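Local structure of NADPH-flavin oxidoreductase (Helicobacter pylori, 2H0U) at residues 89-94 and 121-126. The protein binds flavin mononucleotide as its cofactor and probably uses NAD(P)H to reduce flavins or nitrogen-containing compounds. Residues are numbered along the deposited sequence; the frame is centred on the assembly and turned at random.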
loop_
_atom_site.group_PDB
_atom_site.type_symbol
_atom_site.label_atom_id
_atom_site.label_comp_id
_atom_site.label_asym_id
_atom_site.label_seq_id
_atom_site.Cartn_x
_atom_site.Cartn_y
_atom_site.Cartn_z
ATOM N N VAL A 89 -16.693 5.974 -3.435
ATOM C CA VAL A 89 -16.774 5.839 -1.971
ATOM C C VAL A 89 -16.696 7.268 -1.427
ATOM O O VAL A 89 -15.611 7.766 -1.099
ATOM C CB VAL A 89 -15.657 4.942 -1.412
ATOM C CG1 VAL A 89 -15.694 4.915 0.102
ATOM C CG2 VAL A 89 -15.819 3.494 -1.937
ATOM N N THR A 90 -17.852 7.917 -1.406
ATOM C CA THR A 90 -17.978 9.359 -1.119
ATOM C C THR A 90 -18.808 9.545 0.148
ATOM O O THR A 90 -19.474 8.616 0.561
ATOM C CB THR A 90 -18.664 10.137 -2.264
ATOM O OG1 THR A 90 -19.969 9.595 -2.529
ATOM C CG2 THR A 90 -17.813 10.137 -3.536
ATOM N N TYR A 91 -18.809 10.760 0.715
ATOM C CA TYR A 91 -19.447 11.017 1.987
ATOM C C TYR A 91 -20.935 10.690 1.956
ATOM O O TYR A 91 -21.502 10.323 2.972
ATOM C CB TYR A 91 -19.270 12.484 2.381
ATOM C CG TYR A 91 -20.291 13.426 1.783
ATOM C CD1 TYR A 91 -21.305 13.971 2.566
ATOM C CD2 TYR A 91 -20.236 13.795 0.438
ATOM C CE1 TYR A 91 -22.230 14.866 2.037
ATOM C CE2 TYR A 91 -21.185 14.689 -0.108
ATOM C CZ TYR A 91 -22.172 15.210 0.697
ATOM O OH TYR A 91 -23.095 16.097 0.162
ATOM N N ASP A 92 -21.544 10.824 0.781
ATOM C CA ASP A 92 -22.974 10.625 0.598
ATOM C C ASP A 92 -23.295 9.274 -0.025
ATOM O O ASP A 92 -24.433 9.027 -0.422
ATOM C CB ASP A 92 -23.570 11.752 -0.247
ATOM C CG ASP A 92 -22.917 11.877 -1.644
ATOM O OD1 ASP A 92 -21.716 11.527 -1.825
ATOM O OD2 ASP A 92 -23.626 12.365 -2.575
ATOM N N SER A 93 -22.308 8.385 -0.100
ATOM C CA SER A 93 -22.549 7.118 -0.775
ATOM C C SER A 93 -23.263 6.109 0.154
ATOM O O SER A 93 -23.103 6.148 1.386
ATOM C CB SER A 93 -21.245 6.536 -1.300
ATOM O OG SER A 93 -20.444 6.117 -0.224
ATOM N N ASP A 94 -24.029 5.205 -0.448
ATOM C CA ASP A 94 -24.662 4.121 0.315
ATOM C C ASP A 94 -23.617 3.291 1.094
ATOM O O ASP A 94 -23.893 2.899 2.235
ATOM C CB ASP A 94 -25.483 3.195 -0.590
ATOM C CG ASP A 94 -26.753 3.853 -1.133
ATOM O OD1 ASP A 94 -27.237 4.852 -0.559
ATOM O OD2 ASP A 94 -27.268 3.348 -2.156
ATOM N N PHE A 121 -12.546 16.567 3.329
ATOM C CA PHE A 121 -11.324 15.785 3.236
ATOM C C PHE A 121 -11.146 15.237 1.831
ATOM O O PHE A 121 -10.094 15.409 1.229
ATOM C CB PHE A 121 -11.420 14.652 4.247
ATOM C CG PHE A 121 -10.387 13.571 4.077
ATOM C CD1 PHE A 121 -9.018 13.843 4.198
ATOM C CD2 PHE A 121 -10.793 12.259 3.894
ATOM C CE1 PHE A 121 -8.061 12.820 4.101
ATOM C CE2 PHE A 121 -9.844 11.227 3.793
ATOM C CZ PHE A 121 -8.476 11.515 3.889
ATOM N N GLN A 122 -12.166 14.568 1.310
ATOM C CA GLN A 122 -12.066 13.973 -0.031
ATOM C C GLN A 122 -12.022 14.972 -1.193
ATOM O O GLN A 122 -11.157 14.865 -2.054
ATOM C CB GLN A 122 -13.214 13.017 -0.252
ATOM C CG GLN A 122 -13.115 11.748 0.634
ATOM C CD GLN A 122 -14.119 10.699 0.164
ATOM O OE1 GLN A 122 -15.230 11.037 -0.187
ATOM N NE2 GLN A 122 -13.717 9.420 0.167
ATOM N N GLU A 123 -12.970 15.916 -1.200
ATOM C CA GLU A 123 -13.141 16.881 -2.288
ATOM C C GLU A 123 -12.027 17.921 -2.323
ATOM O O GLU A 123 -11.551 18.271 -3.404
ATOM C CB GLU A 123 -14.498 17.561 -2.191
ATOM C CG GLU A 123 -15.668 16.585 -2.335
ATOM C CD GLU A 123 -17.039 17.243 -2.420
ATOM O OE1 GLU A 123 -17.190 18.486 -2.330
ATOM O OE2 GLU A 123 -18.009 16.491 -2.580
ATOM N N ASN A 124 -11.616 18.396 -1.146
ATOM C CA ASN A 124 -10.684 19.517 -1.070
ATOM C C ASN A 124 -9.300 19.130 -0.624
ATOM O O ASN A 124 -8.314 19.411 -1.325
ATOM C CB ASN A 124 -11.247 20.601 -0.169
ATOM C CG ASN A 124 -12.581 21.130 -0.675
ATOM O OD1 ASN A 124 -13.462 21.465 0.115
ATOM N ND2 ASN A 124 -12.744 21.177 -1.997
ATOM N N ASP A 125 -9.198 18.478 0.530
ATOM C CA ASP A 125 -7.869 18.057 1.003
ATOM C C ASP A 125 -7.181 17.126 0.024
ATOM O O ASP A 125 -5.976 17.289 -0.227
ATOM C CB ASP A 125 -7.938 17.368 2.365
ATOM C CG ASP A 125 -8.312 18.317 3.485
ATOM O OD1 ASP A 125 -8.119 19.514 3.338
ATOM O OD2 ASP A 125 -8.798 17.854 4.525
HETATM N N MSE A 126 -7.920 16.148 -0.509
HETATM C CA MSE A 126 -7.343 15.104 -1.372
HETATM C C MSE A 126 -7.676 15.204 -2.873
HETATM O O MSE A 126 -7.191 14.403 -3.696
HETATM C CB MSE A 126 -7.738 13.714 -0.832
HETATM C CG MSE A 126 -7.395 13.565 0.599
HETATM SE SE MSE A 126 -6.892 11.750 1.075
HETATM C CE MSE A 126 -6.438 10.936 -0.627
HETATM O O HOH W 1 -17.074 12.868 -0.234
#
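Gln122 reaches from helix 113-125 to the backbone of Val89, Thr90 and Tyr91, in the loop between strand 79-86 and helix 94-102. Its CB already points toward that loop. CG stands beside the backbone N and anti to the carbonyl carbon (chi1 -69°), and with chi2 at -168° CD continues the extended line, arriving 3.5 Å from Val89 O. There the amide divides its work. NE2 donates to Val89 O over 2.8 Å, a nearly straight bond (N-H...O 161°) with the acceptor close to the amide plane. OE1 lies 3.4 Å from Thr90 CA and accepts a hydrogen bond of 2.6 Å from a water, which in turn accepts one from Tyr91 N at 2.9 Å. The next residue, Glu123, brings OE2 obliquely to 4.4 Å from Tyr91 CE2, while its OE1 pairs with Lys119. The loop holds a type I turn of its own, from Thr90 to Ser93, in which Thr90 O accepts from both Ser93 N and Ser93 OG, and Ser93 N-caps the following helix. Glutamine suits its buried place because one uncharged group both donates and accepts; thus a carbonyl and, through water, an N-H of an irregular loop find polar partners, probably without the cost of burying a charge.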